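Local coordinates for protein 2-methyl-3-hydroxypyridine-5-carboxylic acid oxygenase (Mesorhizobium loti, PDB 3ALJ) that probably uses its bound FAD to oxygenate and open the ring of 2-methyl-3-hydroxypyridine-5-carboxylic acid, as expected of a flavin-dependent ring-cleaving oxygenase, at residues E129-L139 with S160-F168; D171-L182 with A265-K274. One frame throughout, in Å; residues are numbered along the deposited sequence. Where two conformers were deposited one is given.

Contact 1: residues E129-L139 with S160-F168; sequences EAVAADPVGRL and SKVRDSIGF. With FAD (flavin-adenine dinucleotide), chain B.
Ala133 and Val162 meet where strand 130-134 lies across helix 161-166 at 54°, the axes of these short pieces 6.3 Å apart, in the FAD-binding domain, whose dinucleotide-binding part is consistent with a Rossmann-type fold. Hydrophobic contacts fill the middle of the interface. Val162 spreads its two methyls along the sheet: CG1, anti to the backbone N, meets Ala133 CB at 3.7 Å, while CG2 rests against both Ala130 CB and Leu139 CD1. One turn later Ile166 sends CD1 to the same Ala133 CB, and this CD1 also reaches CD of the Pro135 ring. The small alanine side chains let the helix come close, and beyond them Val162 also packs on Ala17 on strand 13-17.

Polar bonds run alongside this apolar strip, through Lys161 and Ser165. Ser165 OG donates to Lys161 O one turn back, in the carbonyl plane, and accepts from Ala133 N at 3.0 Å, tying helix backbone to strand backbone. Lys161, fully extended, passes over Ala130 O and ends in a salt bridge, its NZ 2.8 Å from Glu129 OE2 on the syn side but 34° out of the carboxylate plane. At the start of the helix Ser160 is the N-cap residue, its OG accepting from Arg163 N and also hydrogen-bonded to Asp156.

Backbone atoms of Ala130 bind the adenine edge, like a base-pairing partner, and Glu129 CG lies 3.5 Å from FAD N6A, so the carboxylate paired with Lys161 belongs to a side chain that also borders the adenine. Of the two backbone bonds, Ala130 N to FAD N1A measures 3.0 Å, and FAD N6A to Ala130 O is 2.8 Å and nearly straight at 170°.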
loop_
_atom_site.group_PDB
_atom_site.type_symbol
_atom_site.label_atom_id
_atom_site.label_comp_id
_atom_site.label_asym_id
_atom_site.label_seq_id
_atom_site.Cartn_x
_atom_site.Cartn_y
_atom_site.Cartn_z
ATOM N N GLU A 129 11.539 -18.024 -3.961
ATOM C CA GLU A 129 12.143 -16.897 -3.204
ATOM C C GLU A 129 13.423 -16.448 -3.778
ATOM O O GLU A 129 14.363 -17.288 -3.977
ATOM C CB GLU A 129 12.380 -17.333 -1.705
ATOM C CG GLU A 129 13.060 -16.207 -0.851
ATOM C CD GLU A 129 13.474 -16.650 0.507
ATOM O OE1 GLU A 129 13.539 -17.885 0.754
ATOM O OE2 GLU A 129 13.754 -15.771 1.315
ATOM N N ALA A 130 13.606 -15.176 -4.041
ATOM C CA ALA A 130 14.896 -14.604 -4.473
ATOM C C ALA A 130 15.726 -14.396 -3.235
ATOM O O ALA A 130 15.337 -13.768 -2.255
ATOM C CB ALA A 130 14.744 -13.210 -5.152
ATOM N N VAL A 131 16.932 -15.041 -3.198
ATOM C CA VAL A 131 17.774 -14.927 -1.963
ATOM C C VAL A 131 19.012 -14.102 -2.271
ATOM O O VAL A 131 19.592 -13.508 -1.308
ATOM C CB VAL A 131 18.151 -16.307 -1.345
ATOM C CG1 VAL A 131 16.920 -17.079 -0.976
ATOM C CG2 VAL A 131 18.993 -17.053 -2.294
ATOM N N ALA A 132 19.383 -13.970 -3.537
ATOM C CA ALA A 132 20.503 -13.112 -3.856
ATOM C C ALA A 132 20.371 -12.510 -5.196
ATOM O O ALA A 132 19.702 -13.081 -6.101
ATOM C CB ALA A 132 21.860 -13.883 -3.679
ATOM N N ALA A 133 20.956 -11.351 -5.412
ATOM C CA ALA A 133 20.918 -10.733 -6.753
ATOM C C ALA A 133 22.289 -10.150 -7.079
ATOM O O ALA A 133 22.999 -9.727 -6.159
ATOM C CB ALA A 133 19.835 -9.546 -6.825
ATOM N N ASP A 134 22.578 -10.029 -8.378
ATOM C CA ASP A 134 23.890 -9.495 -8.755
ATOM C C ASP A 134 23.543 -8.369 -9.732
ATOM O O ASP A 134 22.762 -8.611 -10.683
ATOM C CB ASP A 134 24.677 -10.602 -9.473
ATOM C CG ASP A 134 26.093 -10.212 -9.777
ATOM O OD1 ASP A 134 26.381 -9.070 -10.195
ATOM O OD2 ASP A 134 27.012 -11.022 -9.579
ATOM N N PRO A 135 24.093 -7.161 -9.512
ATOM C CA PRO A 135 23.914 -6.051 -10.468
ATOM C C PRO A 135 24.236 -6.329 -11.927
ATOM O O PRO A 135 23.751 -5.651 -12.818
ATOM C CB PRO A 135 24.909 -5.012 -9.995
ATOM C CG PRO A 135 25.014 -5.196 -8.501
ATOM C CD PRO A 135 24.805 -6.724 -8.288
ATOM N N VAL A 136 25.007 -7.387 -12.207
ATOM C CA VAL A 136 25.232 -7.638 -13.645
ATOM C C VAL A 136 24.070 -8.306 -14.317
ATOM O O VAL A 136 24.050 -8.494 -15.545
ATOM C CB VAL A 136 26.521 -8.449 -14.028
ATOM C CG1 VAL A 136 27.701 -7.930 -13.301
ATOM C CG2 VAL A 136 26.296 -9.974 -13.896
ATOM N N GLY A 137 22.981 -8.623 -13.547
ATOM C CA GLY A 137 21.747 -9.166 -14.117
ATOM C C GLY A 137 21.536 -10.642 -13.801
ATOM O O GLY A 137 21.170 -11.471 -14.647
ATOM N N ARG A 138 21.753 -10.996 -12.529
ATOM C CA ARG A 138 21.542 -12.385 -12.099
ATOM C C ARG A 138 20.750 -12.413 -10.781
ATOM O O ARG A 138 20.820 -11.517 -9.939
ATOM C CB ARG A 138 22.881 -13.153 -11.917
ATOM C CG ARG A 138 23.556 -13.373 -13.311
ATOM C CD ARG A 138 24.493 -14.590 -13.350
ATOM N NE ARG A 138 25.528 -14.437 -12.345
ATOM C CZ ARG A 138 26.742 -13.955 -12.608
ATOM N NH1 ARG A 138 27.092 -13.606 -13.865
ATOM N NH2 ARG A 138 27.617 -13.831 -11.609
ATOM N N LEU A 139 19.859 -13.387 -10.695
ATOM C CA LEU A 139 18.992 -13.538 -9.533
ATOM C C LEU A 139 19.124 -15.002 -9.105
ATOM O O LEU A 139 18.896 -15.895 -9.954
ATOM C CB LEU A 139 17.525 -13.287 -9.972
ATOM C CG LEU A 139 16.506 -13.246 -8.867
ATOM C CD1 LEU A 139 16.839 -12.043 -7.984
ATOM C CD2 LEU A 139 15.040 -13.094 -9.394
ATOM N N SER A 160 13.484 -7.112 1.865
ATOM C CA SER A 160 14.078 -7.500 0.557
ATOM C C SER A 160 15.490 -8.096 0.667
ATOM O O SER A 160 16.457 -7.441 1.166
ATOM C CB SER A 160 14.274 -6.166 -0.230
ATOM O OG SER A 160 14.928 -6.379 -1.428
ATOM N N LYS A 161 15.551 -9.296 0.143
ATOM C CA LYS A 161 16.843 -9.969 -0.007
ATOM C C LYS A 161 17.547 -9.577 -1.257
ATOM O O LYS A 161 18.790 -9.664 -1.320
ATOM C CB LYS A 161 16.649 -11.526 0.080
ATOM C CG LYS A 161 16.417 -12.004 1.556
ATOM C CD LYS A 161 16.234 -13.553 1.599
ATOM C CE LYS A 161 15.957 -13.929 3.026
ATOM N NZ LYS A 161 15.948 -15.424 3.000
ATOM N N VAL A 162 16.817 -9.150 -2.302
ATOM C CA VAL A 162 17.490 -8.564 -3.414
ATOM C C VAL A 162 18.315 -7.354 -2.918
ATOM O O VAL A 162 19.511 -7.217 -3.277
ATOM C CB VAL A 162 16.451 -8.192 -4.527
ATOM C CG1 VAL A 162 17.080 -7.302 -5.651
ATOM C CG2 VAL A 162 15.734 -9.470 -5.080
ATOM N N ARG A 163 17.725 -6.472 -2.095
ATOM C CA ARG A 163 18.441 -5.366 -1.558
ATOM C C ARG A 163 19.566 -5.799 -0.616
ATOM O O ARG A 163 20.724 -5.383 -0.842
ATOM C CB ARG A 163 17.436 -4.572 -0.721
ATOM C CG ARG A 163 18.066 -3.337 0.005
ATOM C CD ARG A 163 17.103 -2.760 1.009
ATOM N NE ARG A 163 16.809 -3.705 2.081
ATOM C CZ ARG A 163 15.668 -3.850 2.707
ATOM N NH1 ARG A 163 14.584 -3.161 2.419
ATOM N NH2 ARG A 163 15.637 -4.725 3.708
ATOM N N ASP A 164 19.255 -6.691 0.325
ATOM C CA ASP A 164 20.298 -6.903 1.346
ATOM C C ASP A 164 21.400 -7.828 0.855
ATOM O O ASP A 164 22.522 -7.760 1.446
ATOM C CB ASP A 164 19.632 -7.408 2.590
ATOM C CG ASP A 164 18.819 -6.247 3.319
ATOM O OD1 ASP A 164 19.123 -5.059 3.057
ATOM O OD2 ASP A 164 17.996 -6.591 4.140
ATOM N N SER A 165 21.152 -8.640 -0.155
ATOM C CA SER A 165 22.332 -9.437 -0.709
ATOM C C SER A 165 23.314 -8.600 -1.391
ATOM O O SER A 165 24.533 -8.911 -1.349
ATOM C CB SER A 165 21.827 -10.495 -1.711
ATOM O OG SER A 165 21.200 -9.902 -2.853
ATOM N N ILE A 166 22.917 -7.486 -1.966
ATOM C CA ILE A 166 23.813 -6.557 -2.622
ATOM C C ILE A 166 24.391 -5.588 -1.611
ATOM O O ILE A 166 25.626 -5.250 -1.712
ATOM C CB ILE A 166 23.029 -5.792 -3.758
ATOM C CG1 ILE A 166 22.680 -6.772 -4.828
ATOM C CG2 ILE A 166 23.838 -4.549 -4.293
ATOM C CD1 ILE A 166 21.702 -6.250 -5.898
ATOM N N GLY A 167 23.582 -5.080 -0.676
ATOM C CA GLY A 167 24.096 -4.167 0.305
ATOM C C GLY A 167 23.768 -2.768 -0.060
ATOM O O GLY A 167 24.424 -2.188 -0.969
ATOM N N PHE A 168 22.690 -2.227 0.542
ATOM C CA PHE A 168 22.404 -0.806 0.342
ATOM C C PHE A 168 22.356 -0.107 1.641
ATOM O O PHE A 168 21.773 -0.615 2.672
ATOM C CB PHE A 168 20.943 -0.688 -0.258
ATOM C CG PHE A 168 20.863 -0.959 -1.676
ATOM C CD1 PHE A 168 20.905 -2.303 -2.107
ATOM C CD2 PHE A 168 20.706 0.092 -2.628
ATOM C CE1 PHE A 168 20.767 -2.617 -3.537
ATOM C CE2 PHE A 168 20.571 -0.183 -4.011
ATOM C CZ PHE A 168 20.639 -1.543 -4.502
HETATM P PA FAD B . 4.588 -6.232 -0.167
HETATM O O1A FAD B . 3.144 -5.869 -0.326
HETATM O O2A FAD B . 5.112 -6.478 1.126
HETATM O O5B FAD B . 4.817 -7.500 -1.095
HETATM C C5B FAD B . 6.125 -8.159 -1.163
HETATM C C4B FAD B . 5.754 -9.538 -1.669
HETATM O O4B FAD B . 7.079 -10.155 -1.820
HETATM C C3B FAD B . 5.033 -10.403 -0.702
HETATM O O3B FAD B . 3.958 -11.119 -1.344
HETATM C C2B FAD B . 6.163 -11.318 -0.106
HETATM O O2B FAD B . 5.688 -12.608 0.317
HETATM C C1B FAD B . 7.069 -11.537 -1.273
HETATM N N9A FAD B . 8.445 -11.707 -0.929
HETATM C C8A FAD B . 9.150 -11.229 0.153
HETATM N N7A FAD B . 10.451 -11.546 0.070
HETATM C C5A FAD B . 10.591 -12.267 -1.106
HETATM C C6A FAD B . 11.706 -12.777 -1.766
HETATM N N6A FAD B . 12.958 -12.682 -1.205
HETATM N N1A FAD B . 11.481 -13.393 -2.929
HETATM C C2A FAD B . 10.262 -13.534 -3.462
HETATM N N3A FAD B . 9.132 -13.024 -2.892
HETATM C C4A FAD B . 9.344 -12.366 -1.719
HETATM N N1 FAD B . -0.639 1.784 1.280
HETATM C C2 FAD B . -1.560 2.395 0.557
HETATM O O2 FAD B . -1.372 2.761 -0.614
HETATM N N3 FAD B . -2.809 2.670 1.114
HETATM C C4 FAD B . -3.134 2.279 2.414
HETATM O O4 FAD B . -4.347 2.417 2.820
HETATM C C4X FAD B . -2.140 1.659 3.151
HETATM N N5 FAD B . -2.380 1.339 4.531
HETATM C C5X FAD B . -1.358 0.783 5.278
HETATM C C6 FAD B . -1.521 0.555 6.656
HETATM C C7 FAD B . -0.534 -0.056 7.385
HETATM C C7M FAD B . -0.759 -0.308 8.904
HETATM C C8 FAD B . 0.666 -0.392 6.796
HETATM C C8M FAD B . 1.818 -1.046 7.592
HETATM C C9 FAD B . 0.848 -0.164 5.424
HETATM C C9A FAD B . -0.156 0.473 4.654
HETATM N N10 FAD B . 0.023 0.762 3.230
HETATM C C10 FAD B . -0.944 1.385 2.535
HETATM C "C1'" FAD B . 1.377 0.429 2.575
HETATM C "C2'" FAD B . 1.243 -0.872 1.795
HETATM O "O2'" FAD B . 0.789 -1.914 2.684
HETATM C "C3'" FAD B . 2.633 -1.309 1.296
HETATM O "O3'" FAD B . 3.384 -0.078 0.974
HETATM C "C4'" FAD B . 2.613 -2.106 0.058
HETATM O "O4'" FAD B . 1.915 -3.346 0.367
HETATM C "C5'" FAD B . 3.988 -2.487 -0.385
HETATM O "O5'" FAD B . 3.883 -3.276 -1.566
HETATM P P FAD B . 5.179 -4.060 -2.017
HETATM O O1P FAD B . 4.768 -4.826 -3.202
HETATM O O2P FAD B . 6.379 -3.169 -2.101
HETATM O O3P FAD B . 5.503 -5.053 -0.783
#

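Contact 2: residues D171-L182 with A265-K274; sequences DRWVSKDGLIRL and ARYDKYETTK. With FAD (flavin-adenine dinucleotide), chain B.
Tyr267 lays one face of its ring against the backbone of Gly178 and Leu179, with Gly178 CA 4.2 Å from the ring centroid, off-centre, in a CH-pi contact. This is the tight end: Gly178 CA stands only 3.0 Å from Asp268 O, and Tyr267 OH bonds to Ala228 O besides taking a weak bond from Gly178 N. Nearby, the Leu179 side chain crosses that of Tyr270 at about a right angle, CD2 3.9 Å from CE2. Arg181 NH2 reaches Asp268 OD2 at 3.2 Å from above the carboxylate plane; Arg266 grips the same carboxylate side-on, and a water joins Asp268 OD2 to Arg181 NE. FAD C7M lies over the Arg181 guanidinium and beside Leu179 CD2.

Toward residues 171-174 the ladder is regular but more open to solvent. There Arg172, extended from CG to NE, offers NE and NH2 to one oxygen, Glu271 OE2 (2.9 Å from NE), with guanidinium and carboxylate nearly coplanar. Val174 CG2 lies against Glu271 CD, and a water links Asp171 O with Thr272 OG1.

A beta bulge between Val174 and Gly178 shifts the register by two. Strand 267-275, outermost in the mixed sheet, thus forms with strand 170-185 a bulged antiparallel pair bordering the flavin site.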
loop_
_atom_site.group_PDB
_atom_site.type_symbol
_atom_site.label_atom_id
_atom_site.label_comp_id
_atom_site.label_asym_id
_atom_site.label_seq_id
_atom_site.Cartn_x
_atom_site.Cartn_y
_atom_site.Cartn_z
ATOM N N ASP A 171 18.376 3.173 6.470
ATOM C CA ASP A 171 17.801 3.144 7.833
ATOM C C ASP A 171 16.461 2.404 7.818
ATOM O O ASP A 171 15.615 2.738 6.935
ATOM C CB ASP A 171 17.584 4.532 8.438
ATOM C CG ASP A 171 18.904 5.224 8.787
ATOM O OD1 ASP A 171 19.795 4.627 9.499
ATOM O OD2 ASP A 171 19.052 6.411 8.377
ATOM N N ARG A 172 16.365 1.397 8.643
ATOM C CA ARG A 172 15.128 0.589 8.729
ATOM C C ARG A 172 14.672 0.734 10.149
ATOM O O ARG A 172 15.464 0.716 11.118
ATOM C CB ARG A 172 15.486 -0.806 8.238
ATOM C CG ARG A 172 14.352 -1.823 8.218
ATOM C CD ARG A 172 14.757 -3.100 7.405
ATOM N NE ARG A 172 13.679 -3.954 7.608
ATOM C CZ ARG A 172 13.741 -5.220 7.387
ATOM N NH1 ARG A 172 14.975 -5.712 6.983
ATOM N NH2 ARG A 172 12.753 -6.014 7.610
ATOM N N TRP A 173 13.371 0.884 10.351
ATOM C CA TRP A 173 12.828 1.063 11.680
ATOM C C TRP A 173 11.557 0.264 11.802
ATOM O O TRP A 173 10.681 0.427 10.947
ATOM C CB TRP A 173 12.512 2.534 11.936
ATOM C CG TRP A 173 11.938 2.767 13.322
ATOM C CD1 TRP A 173 12.585 2.506 14.528
ATOM C CD2 TRP A 173 10.662 3.215 13.621
ATOM N NE1 TRP A 173 11.745 2.772 15.554
ATOM C CE2 TRP A 173 10.552 3.238 15.060
ATOM C CE3 TRP A 173 9.566 3.619 12.848
ATOM C CZ2 TRP A 173 9.414 3.741 15.717
ATOM C CZ3 TRP A 173 8.386 4.063 13.541
ATOM C CH2 TRP A 173 8.371 4.091 14.982
ATOM N N VAL A 174 11.392 -0.475 12.887
ATOM C CA VAL A 174 10.112 -1.127 13.178
ATOM C C VAL A 174 9.603 -0.557 14.447
ATOM O O VAL A 174 10.305 -0.592 15.484
ATOM C CB VAL A 174 10.298 -2.632 13.357
ATOM C CG1 VAL A 174 8.919 -3.311 13.545
ATOM C CG2 VAL A 174 11.068 -3.257 12.100
ATOM N N SER A 175 8.331 -0.086 14.416
ATOM C CA SER A 175 7.712 0.463 15.606
ATOM C C SER A 175 7.346 -0.589 16.655
ATOM O O SER A 175 7.162 -1.776 16.328
ATOM C CB SER A 175 6.413 1.175 15.208
ATOM O OG SER A 175 6.033 2.021 16.272
ATOM N N LYS A 176 7.256 -0.125 17.901
ATOM C CA LYS A 176 6.557 -0.948 18.932
ATOM C C LYS A 176 5.053 -0.817 18.784
ATOM O O LYS A 176 4.313 -1.782 19.101
ATOM C CB LYS A 176 6.945 -0.454 20.335
ATOM C CG LYS A 176 8.458 -0.617 20.744
ATOM C CD LYS A 176 9.131 -1.884 20.294
ATOM C CE LYS A 176 10.430 -2.156 21.136
ATOM N NZ LYS A 176 10.928 -3.603 20.979
ATOM N N ASP A 177 4.577 0.359 18.343
ATOM C CA ASP A 177 3.121 0.480 18.151
ATOM C C ASP A 177 2.678 0.042 16.752
ATOM O O ASP A 177 3.430 -0.248 15.831
ATOM C CB ASP A 177 2.707 1.945 18.401
ATOM C CG ASP A 177 2.926 2.383 19.836
ATOM O OD1 ASP A 177 2.729 1.613 20.833
ATOM O OD2 ASP A 177 3.227 3.592 20.002
ATOM N N GLY A 178 1.363 -0.269 16.754
ATOM C CA GLY A 178 0.726 -0.788 15.520
ATOM C C GLY A 178 -0.800 -0.783 15.681
ATOM O O GLY A 178 -1.372 0.097 16.351
ATOM N N LEU A 179 -1.455 -1.673 14.968
ATOM C CA LEU A 179 -2.895 -1.621 14.942
ATOM C C LEU A 179 -3.391 -2.900 14.409
ATOM O O LEU A 179 -2.629 -3.821 13.981
ATOM C CB LEU A 179 -3.282 -0.526 13.925
ATOM C CG LEU A 179 -3.136 -0.812 12.408
ATOM C CD1 LEU A 179 -3.960 0.301 11.691
ATOM C CD2 LEU A 179 -1.763 -1.021 11.907
ATOM N N ILE A 180 -4.680 -3.007 14.508
ATOM C CA ILE A 180 -5.403 -4.271 14.194
ATOM C C ILE A 180 -6.303 -3.946 13.035
ATOM O O ILE A 180 -7.269 -3.158 13.183
ATOM C CB ILE A 180 -6.218 -4.744 15.418
ATOM C CG1 ILE A 180 -5.281 -4.964 16.585
ATOM C CG2 ILE A 180 -6.934 -6.056 14.984
ATOM C CD1 ILE A 180 -6.078 -4.967 17.984
ATOM N N ARG A 181 -6.069 -4.529 11.823
ATOM C CA ARG A 181 -6.880 -4.244 10.632
ATOM C C ARG A 181 -7.717 -5.486 10.299
ATOM O O ARG A 181 -7.196 -6.602 10.256
ATOM C CB ARG A 181 -5.913 -3.929 9.488
ATOM C CG ARG A 181 -5.143 -2.613 9.587
ATOM C CD ARG A 181 -4.190 -2.477 8.463
ATOM N NE ARG A 181 -3.049 -3.358 8.696
ATOM C CZ ARG A 181 -2.107 -3.563 7.794
ATOM N NH1 ARG A 181 -2.098 -2.916 6.647
ATOM N NH2 ARG A 181 -1.109 -4.395 8.117
ATOM N N LEU A 182 -9.009 -5.250 10.096
ATOM C CA LEU A 182 -9.923 -6.372 9.905
ATOM C C LEU A 182 -10.998 -5.979 8.891
ATOM O O LEU A 182 -11.316 -4.803 8.666
ATOM C CB LEU A 182 -10.707 -6.683 11.205
ATOM C CG LEU A 182 -9.884 -6.762 12.458
ATOM C CD1 LEU A 182 -10.624 -6.814 13.764
ATOM C CD2 LEU A 182 -9.103 -8.044 12.415
ATOM N N ALA A 265 -6.951 -12.175 13.652
ATOM C CA ALA A 265 -6.508 -10.803 13.906
ATOM C C ALA A 265 -5.092 -10.676 14.414
ATOM O O ALA A 265 -4.659 -11.398 15.296
ATOM C CB ALA A 265 -7.491 -10.158 14.969
ATOM N N ARG A 266 -4.379 -9.669 13.864
ATOM C CA ARG A 266 -3.017 -9.462 14.328
ATOM C C ARG A 266 -2.880 -7.959 14.742
ATOM O O ARG A 266 -3.500 -7.097 14.077
ATOM C CB ARG A 266 -2.008 -9.708 13.213
ATOM C CG ARG A 266 -1.868 -11.240 12.882
ATOM C CD ARG A 266 -0.658 -11.411 11.800
ATOM N NE ARG A 266 -0.825 -10.407 10.751
ATOM C CZ ARG A 266 -1.743 -10.467 9.773
ATOM N NH1 ARG A 266 -2.458 -11.594 9.629
ATOM N NH2 ARG A 266 -1.916 -9.431 8.926
ATOM N N TYR A 267 -1.977 -7.730 15.678
ATOM C CA TYR A 267 -1.499 -6.351 15.990
ATOM C C TYR A 267 -0.235 -6.114 15.171
ATOM O O TYR A 267 0.900 -6.508 15.672
ATOM C CB TYR A 267 -1.294 -6.217 17.501
ATOM C CG TYR A 267 -0.941 -4.824 17.966
ATOM C CD1 TYR A 267 0.395 -4.449 18.193
ATOM C CD2 TYR A 267 -1.929 -3.892 18.188
ATOM C CE1 TYR A 267 0.743 -3.181 18.586
ATOM C CE2 TYR A 267 -1.636 -2.608 18.597
ATOM C CZ TYR A 267 -0.303 -2.240 18.851
ATOM O OH TYR A 267 0.068 -0.987 19.282
ATOM N N ASP A 268 -0.355 -5.559 13.998
ATOM C CA ASP A 268 0.784 -5.390 13.021
ATOM C C ASP A 268 1.455 -4.043 13.313
ATOM O O ASP A 268 0.823 -3.088 13.662
ATOM C CB ASP A 268 0.319 -5.381 11.568
ATOM C CG ASP A 268 -0.223 -6.740 11.116
ATOM O OD1 ASP A 268 0.406 -7.743 11.514
ATOM O OD2 ASP A 268 -1.202 -6.662 10.342
ATOM N N LYS A 269 2.760 -4.005 13.199
ATOM C CA LYS A 269 3.582 -2.850 13.527
ATOM C C LYS A 269 3.893 -2.084 12.304
ATOM O O LYS A 269 3.886 -2.600 11.169
ATOM C CB LYS A 269 4.961 -3.302 14.117
ATOM C CG LYS A 269 4.828 -4.320 15.119
ATOM C CD LYS A 269 4.016 -3.880 16.270
ATOM C CE LYS A 269 4.183 -4.982 17.369
ATOM N NZ LYS A 269 3.406 -6.264 16.954
ATOM N N TYR A 270 4.091 -0.802 12.552
ATOM C CA TYR A 270 4.570 0.065 11.500
ATOM C C TYR A 270 6.033 -0.124 11.182
ATOM O O TYR A 270 6.827 -0.555 12.026
ATOM C CB TYR A 270 4.354 1.554 11.862
ATOM C CG TYR A 270 2.940 1.853 12.324
ATOM C CD1 TYR A 270 2.627 2.181 13.610
ATOM C CD2 TYR A 270 1.918 1.763 11.376
ATOM C CE1 TYR A 270 1.321 2.444 13.987
ATOM C CE2 TYR A 270 0.605 2.033 11.693
ATOM C CZ TYR A 270 0.319 2.393 12.982
ATOM O OH TYR A 270 -1.025 2.710 13.345
ATOM N N GLU A 271 6.396 0.117 9.933
ATOM C CA GLU A 271 7.814 -0.123 9.587
ATOM C C GLU A 271 8.208 0.704 8.431
ATOM O O GLU A 271 7.459 0.892 7.442
ATOM C CB GLU A 271 8.041 -1.584 9.299
ATOM C CG GLU A 271 9.487 -1.924 8.866
ATOM C CD GLU A 271 9.753 -3.481 8.830
ATOM O OE1 GLU A 271 8.791 -4.265 9.027
ATOM O OE2 GLU A 271 10.948 -3.799 8.560
ATOM N N THR A 272 9.430 1.242 8.507
ATOM C CA THR A 272 9.899 2.093 7.435
ATOM C C THR A 272 11.235 1.758 6.936
ATOM O O THR A 272 12.063 1.115 7.670
ATOM C CB THR A 272 9.926 3.614 7.895
ATOM O OG1 THR A 272 10.865 3.771 8.994
ATOM C CG2 THR A 272 8.559 4.083 8.397
ATOM N N THR A 273 11.529 2.100 5.692
ATOM C CA THR A 273 12.898 1.916 5.043
ATOM C C THR A 273 13.202 3.142 4.242
ATOM O O THR A 273 12.346 3.715 3.553
ATOM C CB THR A 273 13.015 0.632 4.093
ATOM O OG1 THR A 273 11.958 0.702 3.100
ATOM C CG2 THR A 273 12.709 -0.621 4.873
ATOM N N LYS A 274 14.479 3.534 4.319
ATOM C CA LYS A 274 14.919 4.642 3.459
ATOM C C LYS A 274 16.370 4.312 3.018
ATOM O O LYS A 274 17.139 3.882 3.912
ATOM C CB LYS A 274 14.914 6.045 4.136
ATOM C CG LYS A 274 15.177 7.182 3.068
ATOM C CD LYS A 274 14.892 8.498 3.791
ATOM C CE LYS A 274 15.170 9.579 2.765
ATOM N NZ LYS A 274 14.775 10.921 3.497
HETATM P PA FAD B . 4.588 -6.232 -0.167
HETATM O O1A FAD B . 3.144 -5.869 -0.326
HETATM O O2A FAD B . 5.112 -6.478 1.126
HETATM O O5B FAD B . 4.817 -7.500 -1.095
HETATM C C5B FAD B . 6.125 -8.159 -1.163
HETATM C C4B FAD B . 5.754 -9.538 -1.669
HETATM O O4B FAD B . 7.079 -10.155 -1.820
HETATM C C3B FAD B . 5.033 -10.403 -0.702
HETATM O O3B FAD B . 3.958 -11.119 -1.344
HETATM C C2B FAD B . 6.163 -11.318 -0.106
HETATM O O2B FAD B . 5.688 -12.608 0.317
HETATM C C1B FAD B . 7.069 -11.537 -1.273
HETATM N N9A FAD B . 8.445 -11.707 -0.929
HETATM C C8A FAD B . 9.150 -11.229 0.153
HETATM N N7A FAD B . 10.451 -11.546 0.070
HETATM C C5A FAD B . 10.591 -12.267 -1.106
HETATM C C6A FAD B . 11.706 -12.777 -1.766
HETATM N N6A FAD B . 12.958 -12.682 -1.205
HETATM N N1A FAD B . 11.481 -13.393 -2.929
HETATM C C2A FAD B . 10.262 -13.534 -3.462
HETATM N N3A FAD B . 9.132 -13.024 -2.892
HETATM C C4A FAD B . 9.344 -12.366 -1.719
HETATM N N1 FAD B . -0.639 1.784 1.280
HETATM C C2 FAD B . -1.560 2.395 0.557
HETATM O O2 FAD B . -1.372 2.761 -0.614
HETATM N N3 FAD B . -2.809 2.670 1.114
HETATM C C4 FAD B . -3.134 2.279 2.414
HETATM O O4 FAD B . -4.347 2.417 2.820
HETATM C C4X FAD B . -2.140 1.659 3.151
HETATM N N5 FAD B . -2.380 1.339 4.531
HETATM C C5X FAD B . -1.358 0.783 5.278
HETATM C C6 FAD B . -1.521 0.555 6.656
HETATM C C7 FAD B . -0.534 -0.056 7.385
HETATM C C7M FAD B . -0.759 -0.308 8.904
HETATM C C8 FAD B . 0.666 -0.392 6.796
HETATM C C8M FAD B . 1.818 -1.046 7.592
HETATM C C9 FAD B . 0.848 -0.164 5.424
HETATM C C9A FAD B . -0.156 0.473 4.654
HETATM N N10 FAD B . 0.023 0.762 3.230
HETATM C C10 FAD B . -0.944 1.385 2.535
HETATM C "C1'" FAD B . 1.377 0.429 2.575
HETATM C "C2'" FAD B . 1.243 -0.872 1.795
HETATM O "O2'" FAD B . 0.789 -1.914 2.684
HETATM C "C3'" FAD B . 2.633 -1.309 1.296
HETATM O "O3'" FAD B . 3.384 -0.078 0.974
HETATM C "C4'" FAD B . 2.613 -2.106 0.058
HETATM O "O4'" FAD B . 1.915 -3.346 0.367
HETATM C "C5'" FAD B . 3.988 -2.487 -0.385
HETATM O "O5'" FAD B . 3.883 -3.276 -1.566
HETATM P P FAD B . 5.179 -4.060 -2.017
HETATM O O1P FAD B . 4.768 -4.826 -3.202
HETATM O O2P FAD B . 6.379 -3.169 -2.101
HETATM O O3P FAD B . 5.503 -5.053 -0.783
HETATM O O HOH W 1 13.490 4.217 8.138
HETATM O O HOH W 2 -3.090 -4.853 11.302
HETATM O O HOH W 3 -5.118 -7.935 11.568
#

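Overall arrangement
Contact 1 closes before contact 2 opens along the chain, and helix 161-166 runs almost directly into strand 170-185, which supplies the first segment of contact 2. Their centres are 24 Å apart, at different ends of the same FAD: contact 1 at the adenine, contact 2 at the dimethylbenzene side of the flavin. Contact 1 packs a three-stranded antiparallel sheet on a helix beside the mixed sheet that holds strand 13-17; contact 2 pairs strand 170-185 with strand 267-275, an outermost strand of a seven-stranded mixed sheet. The two meet where Arg163 packs on Thr273 and lies close to Arg172. The extended cofactor thus spans both sheet systems within one family region.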